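Long-range contacts in periplasmic binding protein component of an ABC type zinc uptake transporter (Synechocystis sp., PDB 2OV3), which probably captures zinc in the periplasm and hands it to the membrane components of an ABC-type uptake transporter: residues M3-S8 with A54-G59; I9-Y14 with D235-D240; Q151-L156 with A247-I252; F161-P166 with F210-F215; K78-A83 with A113-K118. One frame throughout, in Å; residues are numbered along the deposited sequence.

The five contacts follow the two-lobed plan of a solute-binding protein, with zinc held between the lobes. Contacts 1 and 4 are counterparts, each joining two central neighbouring strands of a parallel four-stranded sheet; the first rests on hydrogen bonds and aliphatic packing, the second adds a buried carboxylate, an aromatic cluster and a zinc-binding histidine. Contact 5 lays a helix on the sheet of contact 1; contact 3 packs a helix end on helix 241-256, whose Ile252 touches Phe161 and Phe210 of contact 4. Both are almost wholly apolar. Contact 2 bridges the lobes with no direct hydrogen bond, and its Asp240 and Ala239 are exposed, unlike the buried strand pairs.

Contact 1: M3-S8 with A54-G59; sequences MDITVS and AYVLIG
Thr6 and Tyr55 mark the centre of a parallel pairing between strands 3-7 and 54-57, whose axes come within 4.7 Å and diverge by 28°. Thr6 bonds to the residues on either side of Tyr55: its N-H bonds to Ala54 O at 3.1 Å, while its own carbonyl O accepts from Val56 N at 2.9 Å in a nearly linear bond. The same Thr6 O also receives the CA-H of Tyr55.

On one face of the sheet, the methyl CG2 of Thr6 lies against CD1 and CE1 of the Tyr55 ring, both 3.7 Å away. Tyr55 holds CG anti to its backbone N (chi1 -174°), which carries the ring along beneath the neighbouring strand until its hydroxyl meets Ser8. There Tyr55 OH donates to Ser8 OG at 2.8 Å, and Ser8 OG is bonded in turn to Glu63. On the other face Ile5 CG2 meets Val56 CG2 at 3.7 Å, and Val7 lies beside Val56, pointing the same way; helices 10-20 and 106-123 pack against this aliphatic layer. Beyond the strand ends, Ile58 CD1 fits against Ser8 CB at 3.4 Å.

The pairing illustrates how a parallel sheet divides its chemistry. Backbone bonds set the register and aliphatic contacts bury one face, whereas a tyrosine-serine-glutamate chain satisfies buried hydroxyls where the strands turn into loops facing the zinc cleft.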
# COMPACT_ATOMS: atom_id res chain seq x y z
N MET A 3 2.44 8.90 23.24
CA MET A 3 1.60 7.71 23.20
C MET A 3 2.23 6.65 22.28
O MET A 3 2.63 6.97 21.16
CB MET A 3 0.22 8.13 22.67
CG MET A 3 -0.91 7.19 22.94
SD MET A 3 -2.51 8.03 22.69
CE MET A 3 -2.95 8.39 24.38
N ASP A 4 2.33 5.41 22.75
CA ASP A 4 2.94 4.35 21.95
C ASP A 4 1.95 3.61 21.06
O ASP A 4 1.14 2.80 21.53
CB ASP A 4 3.67 3.32 22.83
CG ASP A 4 4.94 3.88 23.45
OD1 ASP A 4 5.75 4.48 22.73
OD2 ASP A 4 5.14 3.70 24.66
N ILE A 5 2.01 3.88 19.77
CA ILE A 5 1.11 3.22 18.83
C ILE A 5 1.95 2.33 17.94
O ILE A 5 3.08 2.67 17.59
CB ILE A 5 0.34 4.25 17.99
CG1 ILE A 5 -0.63 5.04 18.88
CG2 ILE A 5 -0.43 3.55 16.87
CD1 ILE A 5 0.04 6.05 19.77
N THR A 6 1.44 1.17 17.59
CA THR A 6 2.20 0.30 16.72
C THR A 6 1.43 0.18 15.39
O THR A 6 0.20 0.28 15.38
CB THR A 6 2.40 -1.10 17.38
OG1 THR A 6 3.20 -0.95 18.57
CG2 THR A 6 3.12 -2.05 16.43
N VAL A 7 2.15 0.04 14.28
CA VAL A 7 1.52 -0.11 12.96
C VAL A 7 2.12 -1.30 12.23
O VAL A 7 3.24 -1.73 12.54
CB VAL A 7 1.74 1.14 12.03
CG1 VAL A 7 1.18 2.39 12.67
CG2 VAL A 7 3.21 1.29 11.69
N SER A 8 1.39 -1.82 11.25
CA SER A 8 1.86 -2.98 10.49
C SER A 8 2.97 -2.67 9.47
O SER A 8 3.88 -3.47 9.31
CB SER A 8 0.70 -3.66 9.76
OG SER A 8 -0.30 -4.09 10.65
N ALA A 54 -2.26 1.22 21.41
CA ALA A 54 -3.17 0.83 20.33
C ALA A 54 -2.34 0.27 19.19
O ALA A 54 -1.12 0.34 19.19
CB ALA A 54 -3.97 2.04 19.85
N TYR A 55 -3.03 -0.29 18.21
CA TYR A 55 -2.39 -0.86 17.04
C TYR A 55 -3.26 -0.50 15.84
O TYR A 55 -4.47 -0.75 15.84
CB TYR A 55 -2.29 -2.37 17.17
CG TYR A 55 -1.51 -3.05 16.06
CD1 TYR A 55 -0.26 -3.64 16.32
CD2 TYR A 55 -2.05 -3.16 14.77
CE1 TYR A 55 0.43 -4.33 15.32
CE2 TYR A 55 -1.36 -3.85 13.76
CZ TYR A 55 -0.13 -4.43 14.05
OH TYR A 55 0.54 -5.14 13.08
N VAL A 56 -2.65 0.08 14.81
CA VAL A 56 -3.38 0.46 13.62
C VAL A 56 -3.35 -0.62 12.54
O VAL A 56 -2.35 -0.78 11.83
CB VAL A 56 -2.84 1.77 12.99
CG1 VAL A 56 -3.79 2.23 11.89
CG2 VAL A 56 -2.69 2.85 14.05
N LEU A 57 -4.45 -1.35 12.42
CA LEU A 57 -4.57 -2.39 11.42
C LEU A 57 -4.87 -1.74 10.08
O LEU A 57 -5.46 -0.65 10.02
CB LEU A 57 -5.73 -3.33 11.76
CG LEU A 57 -5.76 -4.03 13.12
CD1 LEU A 57 -7.16 -4.54 13.40
CD2 LEU A 57 -4.75 -5.17 13.15
N ILE A 58 -4.44 -2.39 9.01
CA ILE A 58 -4.71 -1.93 7.66
C ILE A 58 -6.15 -2.41 7.42
O ILE A 58 -6.95 -1.74 6.76
CB ILE A 58 -3.76 -2.60 6.62
CG1 ILE A 58 -2.46 -1.80 6.49
CG2 ILE A 58 -4.44 -2.70 5.25
CD1 ILE A 58 -1.32 -2.40 7.28
N GLY A 59 -6.46 -3.57 7.99
CA GLY A 59 -7.78 -4.14 7.85
C GLY A 59 -7.86 -4.99 6.59
O GLY A 59 -6.84 -5.29 5.99

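Contact 2: I9-Y14 with D235-D240; sequences IPPQQY and DPLAAD
Pro10 and Pro11 present their rings to the backbone of the loop 235-240, which opens with a type I turn from Asp235 to Ala238, and Leu237 fills the angle between them and Ile9. Pro10 CB sits 3.2 Å from Leu237 O, while Pro11 lays CD 3.5 Å from that same oxygen and CG 3.6 Å from Ala238 O. Leu237 has CG anti to the carbonyl carbon (chi1 -71°), which aims the forked end at Ile9; its CD2 branch makes the touch, the two side chains crossing at about a right angle. Ile9 places CG1 between its backbone N and carbonyl carbon (chi1 48°), and CB, CG2 and CD1 all gather round Leu237 CD2, CD1 at 3.8 Å.

Ile9 is the N-cap of helix 10-20, and its N-H bonds to Gln12 OE1 at 2.9 Å, in the plane of the side-chain amide, giving one half of a capping-box pattern. Two prolines suit the first turn that follows, where backbone N-H groups are not needed for helical bonding. The contact thus ties a helix of one lobe to a loop of the other in the two-lobed binding-protein fold, with the side chain of Pro236 about 6 Å from the zinc ion.

A glycine in place of Pro11 would probably open a gap beside Leu237 CD2 and free the helix start to flex. Tyr14 CD1 lies 3.3 Å from Ala239 O. A water donates to Asp240 OD1 at 2.8 Å and reaches Tyr14 OH in a weak bond.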
# COMPACT_ATOMS: atom_id res chain seq x y z
N ILE A 9 2.87 -1.54 8.79
CA ILE A 9 3.86 -1.22 7.76
C ILE A 9 4.35 0.23 7.76
O ILE A 9 3.68 1.13 8.27
CB ILE A 9 3.29 -1.56 6.35
CG1 ILE A 9 1.87 -0.98 6.19
CG2 ILE A 9 3.27 -3.06 6.17
CD1 ILE A 9 1.26 -1.20 4.82
N PRO A 10 5.55 0.47 7.19
CA PRO A 10 6.15 1.81 7.11
C PRO A 10 5.22 2.94 6.66
O PRO A 10 5.22 4.02 7.25
CB PRO A 10 7.33 1.58 6.16
CG PRO A 10 7.79 0.22 6.56
CD PRO A 10 6.48 -0.55 6.68
N PRO A 11 4.42 2.71 5.61
CA PRO A 11 3.50 3.76 5.13
C PRO A 11 2.53 4.26 6.19
O PRO A 11 2.16 5.44 6.20
CB PRO A 11 2.78 3.09 3.96
CG PRO A 11 3.85 2.18 3.40
CD PRO A 11 4.43 1.57 4.68
N GLN A 12 2.11 3.37 7.07
CA GLN A 12 1.20 3.76 8.14
C GLN A 12 1.95 4.72 9.07
O GLN A 12 1.37 5.70 9.56
CB GLN A 12 0.69 2.53 8.92
CG GLN A 12 -0.26 1.61 8.14
CD GLN A 12 -0.66 0.38 8.93
OE1 GLN A 12 0.15 -0.53 9.16
NE2 GLN A 12 -1.91 0.34 9.37
N GLN A 13 3.23 4.47 9.31
CA GLN A 13 4.00 5.36 10.15
C GLN A 13 3.95 6.77 9.56
O GLN A 13 3.83 7.76 10.29
CB GLN A 13 5.44 4.88 10.26
CG GLN A 13 6.39 5.82 10.95
CD GLN A 13 7.76 5.19 11.09
OE1 GLN A 13 8.32 4.69 10.11
NE2 GLN A 13 8.30 5.20 12.31
N TYR A 14 4.03 6.88 8.24
CA TYR A 14 3.96 8.18 7.59
C TYR A 14 2.67 8.89 8.04
O TYR A 14 2.71 10.02 8.50
CB TYR A 14 3.94 8.00 6.08
CG TYR A 14 4.02 9.28 5.28
CD1 TYR A 14 5.25 9.88 5.03
CD2 TYR A 14 2.87 9.87 4.75
CE1 TYR A 14 5.34 11.04 4.26
CE2 TYR A 14 2.94 11.03 3.97
CZ TYR A 14 4.19 11.60 3.73
OH TYR A 14 4.28 12.71 2.94
N ASP A 235 8.21 0.63 -5.04
CA ASP A 235 8.26 0.29 -3.62
C ASP A 235 7.00 0.69 -2.84
O ASP A 235 6.95 1.74 -2.21
CB ASP A 235 9.47 0.95 -2.98
CG ASP A 235 9.61 0.58 -1.51
OD1 ASP A 235 9.18 -0.52 -1.16
OD2 ASP A 235 10.14 1.37 -0.72
N PRO A 236 5.98 -0.19 -2.83
CA PRO A 236 4.71 0.03 -2.14
C PRO A 236 4.79 0.17 -0.62
O PRO A 236 3.79 0.47 0.03
CB PRO A 236 3.88 -1.17 -2.57
CG PRO A 236 4.91 -2.25 -2.60
CD PRO A 236 6.07 -1.58 -3.31
N LEU A 237 5.96 -0.04 -0.04
CA LEU A 237 6.12 0.08 1.39
C LEU A 237 7.07 1.22 1.76
O LEU A 237 7.44 1.40 2.92
CB LEU A 237 6.61 -1.25 2.00
CG LEU A 237 5.57 -2.38 2.03
CD1 LEU A 237 6.09 -3.55 2.85
CD2 LEU A 237 4.27 -1.87 2.61
N ALA A 238 7.47 2.00 0.76
CA ALA A 238 8.36 3.13 0.98
C ALA A 238 7.80 3.96 2.13
O ALA A 238 6.58 4.19 2.21
CB ALA A 238 8.46 3.98 -0.27
N ALA A 239 8.67 4.38 3.04
CA ALA A 239 8.28 5.17 4.20
C ALA A 239 7.91 6.58 3.74
O ALA A 239 6.99 7.22 4.25
CB ALA A 239 9.42 5.23 5.20
N ASP A 240 8.66 7.02 2.74
CA ASP A 240 8.49 8.33 2.13
C ASP A 240 7.30 8.26 1.16
O ASP A 240 7.42 8.57 -0.02
CB ASP A 240 9.78 8.65 1.40
CG ASP A 240 9.93 10.09 1.10
OD1 ASP A 240 9.40 10.91 1.89
OD2 ASP A 240 10.61 10.40 0.09
O HOH W 1 7.23 12.58 1.37

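Contact 3: Q151-L156 with A247-I252; sequences QILQPL and AVAQKI
The carbonyl O of Leu153, a residue whose side chain packs on Ala249, is gripped twice: Leu156 N donates to it at 2.9 Å, closing a type I turn from Leu153 to Leu156, and the guanidinium of Arg159 adds a second bond. Through the same NH1 atom Arg159 also holds Leu156 O, which probably steadies the turn that carries Leu153 and Leu156.

Across the contact itself the chemistry is apolar. Leu153 has CG anti to its carbonyl carbon (chi1 -72°), and the small side chain of Ala249 is received between its two methyls, CD1 at 3.7 Å and CD2 at 3.9 Å from the alanine CB. CD1 also comes within 3.3 Å of Ala249 O, a close packing touch. Leu156 reaches Ile252 at a right angle, tip to branch, its CD1 3.9 Å from CG2. Ile152 turns CG2 toward Gln250 OE1, 3.7 Å away; the bend at chi2 (47°) curls Gln250 back to that spot, and its NE2 bonds to Asn254 on the same helix.

Here the C-terminal part of helix 128-153 and the turn after it, on the way to strand 160-163, settle on helix 241-256. That helix packs Ile252 and Lys251 onto Phe210 of strand 208-212 and Val248 onto strand 230-234; helix 241-256 is thus sandwiched between this turn and the sheet.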
# COMPACT_ATOMS: atom_id res chain seq x y z
N GLN A 151 -2.62 14.69 -13.09
CA GLN A 151 -2.10 15.37 -14.26
C GLN A 151 -0.94 14.62 -14.91
O GLN A 151 -0.56 14.91 -16.03
CB GLN A 151 -1.63 16.78 -13.89
CG GLN A 151 -2.57 17.88 -14.36
CD GLN A 151 -2.13 19.24 -13.86
OE1 GLN A 151 -2.14 19.51 -12.65
NE2 GLN A 151 -1.73 20.11 -14.79
N ILE A 152 -0.40 13.64 -14.20
CA ILE A 152 0.72 12.88 -14.74
C ILE A 152 0.26 11.67 -15.52
O ILE A 152 0.85 11.29 -16.53
CB ILE A 152 1.65 12.41 -13.62
CG1 ILE A 152 2.03 13.61 -12.75
CG2 ILE A 152 2.88 11.73 -14.21
CD1 ILE A 152 2.71 13.25 -11.44
N LEU A 153 -0.82 11.06 -15.04
CA LEU A 153 -1.35 9.87 -15.67
C LEU A 153 -2.51 10.09 -16.63
O LEU A 153 -2.60 9.40 -17.64
CB LEU A 153 -1.74 8.89 -14.57
CG LEU A 153 -0.65 8.15 -13.73
CD1 LEU A 153 0.74 8.69 -14.00
CD2 LEU A 153 -1.02 8.27 -12.26
N GLN A 154 -3.39 11.05 -16.34
CA GLN A 154 -4.56 11.33 -17.18
C GLN A 154 -4.36 11.34 -18.68
O GLN A 154 -5.13 10.73 -19.42
CB GLN A 154 -5.20 12.66 -16.76
CG GLN A 154 -6.36 13.13 -17.64
CD GLN A 154 -5.91 13.81 -18.94
OE1 GLN A 154 -5.18 14.81 -18.91
NE2 GLN A 154 -6.36 13.29 -20.07
N PRO A 155 -3.32 12.04 -19.16
CA PRO A 155 -3.06 12.12 -20.60
C PRO A 155 -2.39 10.91 -21.23
O PRO A 155 -2.25 10.86 -22.46
CB PRO A 155 -2.20 13.37 -20.71
CG PRO A 155 -1.34 13.25 -19.49
CD PRO A 155 -2.34 12.85 -18.41
N LEU A 156 -1.98 9.94 -20.42
CA LEU A 156 -1.28 8.77 -20.95
C LEU A 156 -2.09 7.90 -21.92
O LEU A 156 -3.19 7.45 -21.60
CB LEU A 156 -0.75 7.91 -19.80
CG LEU A 156 0.09 8.58 -18.69
CD1 LEU A 156 0.48 7.53 -17.64
CD2 LEU A 156 1.35 9.22 -19.28
N ALA A 247 6.92 9.41 -7.67
CA ALA A 247 7.97 8.80 -8.46
C ALA A 247 7.37 7.64 -9.26
O ALA A 247 7.73 7.41 -10.42
CB ALA A 247 9.09 8.28 -7.56
N VAL A 248 6.44 6.92 -8.63
CA VAL A 248 5.76 5.79 -9.25
C VAL A 248 4.98 6.28 -10.46
O VAL A 248 5.20 5.81 -11.58
CB VAL A 248 4.82 5.10 -8.22
CG1 VAL A 248 3.91 4.10 -8.90
CG2 VAL A 248 5.67 4.40 -7.15
N ALA A 249 4.08 7.23 -10.23
CA ALA A 249 3.29 7.81 -11.30
C ALA A 249 4.21 8.23 -12.43
O ALA A 249 3.93 7.97 -13.60
CB ALA A 249 2.52 9.02 -10.78
N GLN A 250 5.32 8.86 -12.09
CA GLN A 250 6.27 9.33 -13.10
C GLN A 250 6.87 8.21 -13.93
O GLN A 250 7.09 8.37 -15.14
CB GLN A 250 7.40 10.15 -12.44
CG GLN A 250 8.22 10.93 -13.46
CD GLN A 250 7.33 11.67 -14.45
OE1 GLN A 250 6.46 12.47 -14.06
NE2 GLN A 250 7.53 11.41 -15.74
N LYS A 251 7.15 7.08 -13.29
CA LYS A 251 7.71 5.93 -14.01
C LYS A 251 6.61 5.41 -14.94
O LYS A 251 6.86 5.18 -16.12
CB LYS A 251 8.14 4.84 -13.02
CG LYS A 251 9.26 5.26 -12.10
CD LYS A 251 9.97 4.06 -11.48
CE LYS A 251 11.23 4.50 -10.73
NZ LYS A 251 11.92 3.35 -10.05
N ILE A 252 5.40 5.24 -14.40
CA ILE A 252 4.28 4.79 -15.21
C ILE A 252 4.24 5.69 -16.44
O ILE A 252 4.34 5.22 -17.57
CB ILE A 252 2.91 4.92 -14.47
CG1 ILE A 252 2.84 4.00 -13.24
CG2 ILE A 252 1.76 4.63 -15.44
CD1 ILE A 252 3.13 2.53 -13.53

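Contact 4: F161-P166 with F210-F215; sequences FIVFHP and FGETQF. With ZN (zinc ion), chain B.
Val163 and Phe210 pair in parallel at the heart of the second four-stranded sheet, where strands 160-163 and 208-212 lie side by side and then turn toward the zinc site between the lobes. The backbone is closely knit: Phe210 N donates to Ile162 O at 2.7 Å, and Phe210 O accepts from Phe164 N at 3.0 Å. Phe161 and Phe210 add an aromatic layer facing helix 241-256.

At the end of strand 208-212 a buried carboxylate takes over. Glu212 bends at chi2 (48°) to carry OE1 back under the facing chain, where His165 N meets it at 2.8 Å from above the carboxylate plane and Phe164 N adds a weak bond; OE2 is held by the indole N-H of Trp168. An alanine in place of Glu212 would probably leave the N-H groups of His165 and Trp168 without these acceptors and let the loop bearing the zinc ligand shift.

In contrast to this buried, hydrogen-bonded side, the outer side has partly exposed phenylalanines that meet through ring contacts, Phe164 CE2 lying 3.5 Å from Phe215 CB. The edge of Phe164 faces the ring of Phe215 in an offset edge-to-face pair, planes at 60°. Phe215 and His165 are nearly parallel, at 16°, but slid apart, and they barely overlap; Pro166 CD lies over the opposite face of the imidazole. Glu183 bonds to His165 ND1, a second-shell contact that fixes the ring's rotation. His37, His101 and a water at 2.2 Å complete the zinc site, to which His165 contributes NE2 at 2.4 Å.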
# COMPACT_ATOMS: atom_id res chain seq x y z
N PHE A 161 -0.34 -1.40 -17.19
CA PHE A 161 1.04 -1.57 -16.77
C PHE A 161 1.21 -2.93 -16.12
O PHE A 161 0.35 -3.40 -15.38
CB PHE A 161 1.50 -0.43 -15.85
CG PHE A 161 0.67 -0.26 -14.61
CD1 PHE A 161 1.28 -0.25 -13.35
CD2 PHE A 161 -0.70 -0.07 -14.68
CE1 PHE A 161 0.53 -0.06 -12.20
CE2 PHE A 161 -1.46 0.12 -13.52
CZ PHE A 161 -0.83 0.12 -12.29
N ILE A 162 2.32 -3.58 -16.44
CA ILE A 162 2.61 -4.91 -15.91
C ILE A 162 3.34 -4.85 -14.59
O ILE A 162 4.41 -4.26 -14.50
CB ILE A 162 3.50 -5.69 -16.88
CG1 ILE A 162 2.79 -5.84 -18.23
CG2 ILE A 162 3.82 -7.05 -16.29
CD1 ILE A 162 3.72 -6.34 -19.35
N VAL A 163 2.77 -5.46 -13.56
CA VAL A 163 3.44 -5.47 -12.26
C VAL A 163 3.71 -6.92 -11.85
O VAL A 163 3.12 -7.84 -12.41
CB VAL A 163 2.58 -4.79 -11.16
CG1 VAL A 163 2.51 -3.30 -11.39
CG2 VAL A 163 1.18 -5.39 -11.12
N PHE A 164 4.64 -7.13 -10.92
CA PHE A 164 4.89 -8.49 -10.46
C PHE A 164 3.79 -8.77 -9.44
O PHE A 164 2.92 -9.60 -9.68
CB PHE A 164 6.26 -8.64 -9.79
CG PHE A 164 6.47 -9.99 -9.16
CD1 PHE A 164 6.46 -11.14 -9.94
CD2 PHE A 164 6.63 -10.13 -7.78
CE1 PHE A 164 6.60 -12.40 -9.36
CE2 PHE A 164 6.78 -11.39 -7.18
CZ PHE A 164 6.76 -12.53 -7.98
N HIS A 165 3.83 -8.06 -8.32
CA HIS A 165 2.86 -8.18 -7.23
C HIS A 165 1.70 -7.21 -7.45
O HIS A 165 1.91 -6.02 -7.68
CB HIS A 165 3.53 -7.86 -5.90
CG HIS A 165 2.73 -8.27 -4.70
ND1 HIS A 165 2.68 -9.57 -4.25
CD2 HIS A 165 1.91 -7.56 -3.89
CE1 HIS A 165 1.87 -9.64 -3.21
NE2 HIS A 165 1.39 -8.44 -2.97
N PRO A 166 0.45 -7.69 -7.33
CA PRO A 166 -0.72 -6.83 -7.53
C PRO A 166 -1.07 -5.98 -6.32
O PRO A 166 -2.06 -6.22 -5.63
CB PRO A 166 -1.82 -7.82 -7.86
CG PRO A 166 -1.50 -8.95 -6.92
CD PRO A 166 0.03 -9.05 -6.94
N PHE A 210 7.04 -3.67 -14.14
CA PHE A 210 7.28 -3.07 -12.84
C PHE A 210 7.27 -4.10 -11.71
O PHE A 210 6.21 -4.55 -11.29
CB PHE A 210 6.25 -1.97 -12.56
CG PHE A 210 6.33 -0.82 -13.53
CD1 PHE A 210 5.46 -0.74 -14.62
CD2 PHE A 210 7.30 0.17 -13.38
CE1 PHE A 210 5.55 0.30 -15.54
CE2 PHE A 210 7.39 1.22 -14.30
CZ PHE A 210 6.51 1.28 -15.38
N GLY A 211 8.45 -4.46 -11.21
CA GLY A 211 8.53 -5.43 -10.14
C GLY A 211 8.42 -4.73 -8.80
O GLY A 211 8.55 -3.50 -8.73
N GLU A 212 8.18 -5.48 -7.74
CA GLU A 212 8.08 -4.88 -6.41
C GLU A 212 9.40 -5.09 -5.66
O GLU A 212 10.06 -6.12 -5.82
CB GLU A 212 6.90 -5.49 -5.64
CG GLU A 212 5.56 -4.85 -5.95
CD GLU A 212 5.32 -4.71 -7.46
OE1 GLU A 212 5.32 -5.75 -8.17
OE2 GLU A 212 5.15 -3.57 -7.94
N THR A 213 9.77 -4.10 -4.85
CA THR A 213 11.01 -4.12 -4.08
C THR A 213 11.12 -5.30 -3.12
O THR A 213 12.21 -5.83 -2.89
CB THR A 213 11.14 -2.81 -3.27
OG1 THR A 213 10.99 -1.68 -4.14
CG2 THR A 213 12.49 -2.73 -2.62
N GLN A 214 9.99 -5.70 -2.55
CA GLN A 214 9.95 -6.79 -1.59
C GLN A 214 10.07 -8.19 -2.17
O GLN A 214 10.14 -9.16 -1.42
CB GLN A 214 8.66 -6.70 -0.76
CG GLN A 214 8.56 -5.47 0.12
CD GLN A 214 8.25 -4.18 -0.65
OE1 GLN A 214 8.57 -3.09 -0.17
NE2 GLN A 214 7.62 -4.31 -1.82
N PHE A 215 10.08 -8.30 -3.50
CA PHE A 215 10.19 -9.62 -4.11
C PHE A 215 11.28 -9.73 -5.15
O PHE A 215 11.72 -8.73 -5.72
CB PHE A 215 8.87 -10.03 -4.79
CG PHE A 215 7.66 -9.96 -3.91
CD1 PHE A 215 6.92 -8.79 -3.81
CD2 PHE A 215 7.25 -11.08 -3.18
CE1 PHE A 215 5.79 -8.72 -2.99
CE2 PHE A 215 6.12 -11.03 -2.36
CZ PHE A 215 5.39 -9.85 -2.26
ZN ZN B . 0.84 -6.98 -1.12
O HOH W 2 2.58 -5.63 -0.64

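Contact 5: K78-A83 with A113-K118; sequences KLIDSA and ATTIAK
Ile80 and Ser82 meet Ile116 and Thr115 where strand 78-81 runs out under helix 106-123, and apolar touches do most of the work. Ile116 is the pivot: its CD1 lies 3.8 Å from Ser82 CB and 4.0 Å from Ile80 CG2, the two isoleucines crossing at about a right angle. Ile116 keeps CG1 anti to its carbonyl carbon (chi1 -57°) and then bends at chi2 (-47°), which brings that terminal methyl down to the strand. Thr115 adds its methyl CG2, 4.2 Å from Ile80 CG2 and 3.9 Å from Asp81 O.

Polar links are indirect. One water donates to Ser82 O at 2.6 Å and accepts from Thr115 OG1, bridging strand end and helix; the 2.5 Å from Thr115 OG1 to this water is too short to lean on, and the hydroxyl also bonds weakly to Arg111 O. Within 78-83, Asp81 OD1 accepts from Ala83 N at 3.1 Å, an Asx turn that bends the chain away as the strand finishes. Ser82 OG bonds to Leu57 O in the neighbouring strand, which probably holds Ser82 with CB beside Ile116.

The threonine thus divides its branches, methyl to packing and hydroxyl to polar partners. The helical segment 113-118, its axis at 156° to strand 78-81, runs roughly antiparallel to this outermost strand of the first sheet, and Ile116 also touches Val56 and Leu16: the helix-on-sheet layering of an alpha/beta lobe.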
# COMPACT_ATOMS: atom_id res chain seq x y z
N LYS A 78 -5.78 -1.26 21.85
CA LYS A 78 -6.91 -0.93 20.98
C LYS A 78 -6.56 -1.19 19.52
O LYS A 78 -5.59 -0.64 19.00
CB LYS A 78 -7.31 0.54 21.14
CG LYS A 78 -8.52 0.95 20.29
CD LYS A 78 -9.82 0.36 20.86
CE LYS A 78 -11.03 0.67 19.98
NZ LYS A 78 -11.01 -0.08 18.68
N LEU A 79 -7.35 -2.03 18.86
CA LEU A 79 -7.10 -2.33 17.46
C LEU A 79 -7.87 -1.33 16.61
O LEU A 79 -9.08 -1.19 16.72
CB LEU A 79 -7.55 -3.76 17.12
CG LEU A 79 -6.89 -4.87 17.93
CD1 LEU A 79 -7.40 -6.22 17.46
CD2 LEU A 79 -5.38 -4.79 17.80
N ILE A 80 -7.14 -0.61 15.77
CA ILE A 80 -7.77 0.38 14.92
C ILE A 80 -7.85 -0.14 13.49
O ILE A 80 -6.84 -0.24 12.79
CB ILE A 80 -6.97 1.71 14.96
CG1 ILE A 80 -6.62 2.06 16.41
CG2 ILE A 80 -7.79 2.83 14.36
CD1 ILE A 80 -5.73 3.28 16.57
N ASP A 81 -9.05 -0.51 13.07
CA ASP A 81 -9.27 -0.99 11.72
C ASP A 81 -9.36 0.27 10.89
O ASP A 81 -10.43 0.90 10.81
CB ASP A 81 -10.58 -1.76 11.64
CG ASP A 81 -10.86 -2.32 10.25
OD1 ASP A 81 -10.03 -2.11 9.34
OD2 ASP A 81 -11.91 -2.97 10.07
N SER A 82 -8.25 0.66 10.29
CA SER A 82 -8.23 1.87 9.49
C SER A 82 -8.98 1.74 8.17
O SER A 82 -9.19 2.73 7.48
CB SER A 82 -6.79 2.32 9.23
OG SER A 82 -6.12 1.40 8.40
N ALA A 83 -9.40 0.52 7.81
CA ALA A 83 -10.12 0.31 6.56
C ALA A 83 -11.64 0.35 6.70
O ALA A 83 -12.35 0.29 5.70
CB ALA A 83 -9.70 -1.02 5.94
N ALA A 113 -6.67 8.09 7.45
CA ALA A 113 -6.14 9.03 8.43
C ALA A 113 -7.25 9.55 9.35
O ALA A 113 -7.04 9.72 10.55
CB ALA A 113 -5.45 10.20 7.73
N THR A 114 -8.42 9.79 8.77
CA THR A 114 -9.55 10.30 9.53
C THR A 114 -9.97 9.33 10.62
O THR A 114 -10.41 9.73 11.70
CB THR A 114 -10.76 10.56 8.61
OG1 THR A 114 -10.38 11.50 7.60
CG2 THR A 114 -11.93 11.12 9.39
N THR A 115 -9.83 8.05 10.34
CA THR A 115 -10.18 7.06 11.34
C THR A 115 -9.09 7.03 12.41
O THR A 115 -9.39 6.84 13.59
CB THR A 115 -10.33 5.68 10.71
OG1 THR A 115 -11.42 5.71 9.78
CG2 THR A 115 -10.61 4.64 11.79
N ILE A 116 -7.84 7.22 12.00
CA ILE A 116 -6.74 7.20 12.96
C ILE A 116 -6.85 8.35 13.95
O ILE A 116 -6.75 8.16 15.16
CB ILE A 116 -5.38 7.34 12.28
CG1 ILE A 116 -5.19 6.23 11.25
CG2 ILE A 116 -4.29 7.33 13.34
CD1 ILE A 116 -5.53 4.87 11.75
N ALA A 117 -7.02 9.55 13.39
CA ALA A 117 -7.14 10.77 14.17
C ALA A 117 -8.29 10.64 15.17
O ALA A 117 -8.11 10.84 16.37
CB ALA A 117 -7.38 11.95 13.24
N LYS A 118 -9.47 10.30 14.66
CA LYS A 118 -10.63 10.14 15.51
C LYS A 118 -10.27 9.24 16.69
O LYS A 118 -10.58 9.56 17.84
CB LYS A 118 -11.78 9.53 14.70
CG LYS A 118 -13.09 9.42 15.46
CD LYS A 118 -14.17 8.79 14.60
CE LYS A 118 -15.50 8.76 15.33
NZ LYS A 118 -15.37 8.06 16.65
O HOH W 3 -11.48 3.98 7.93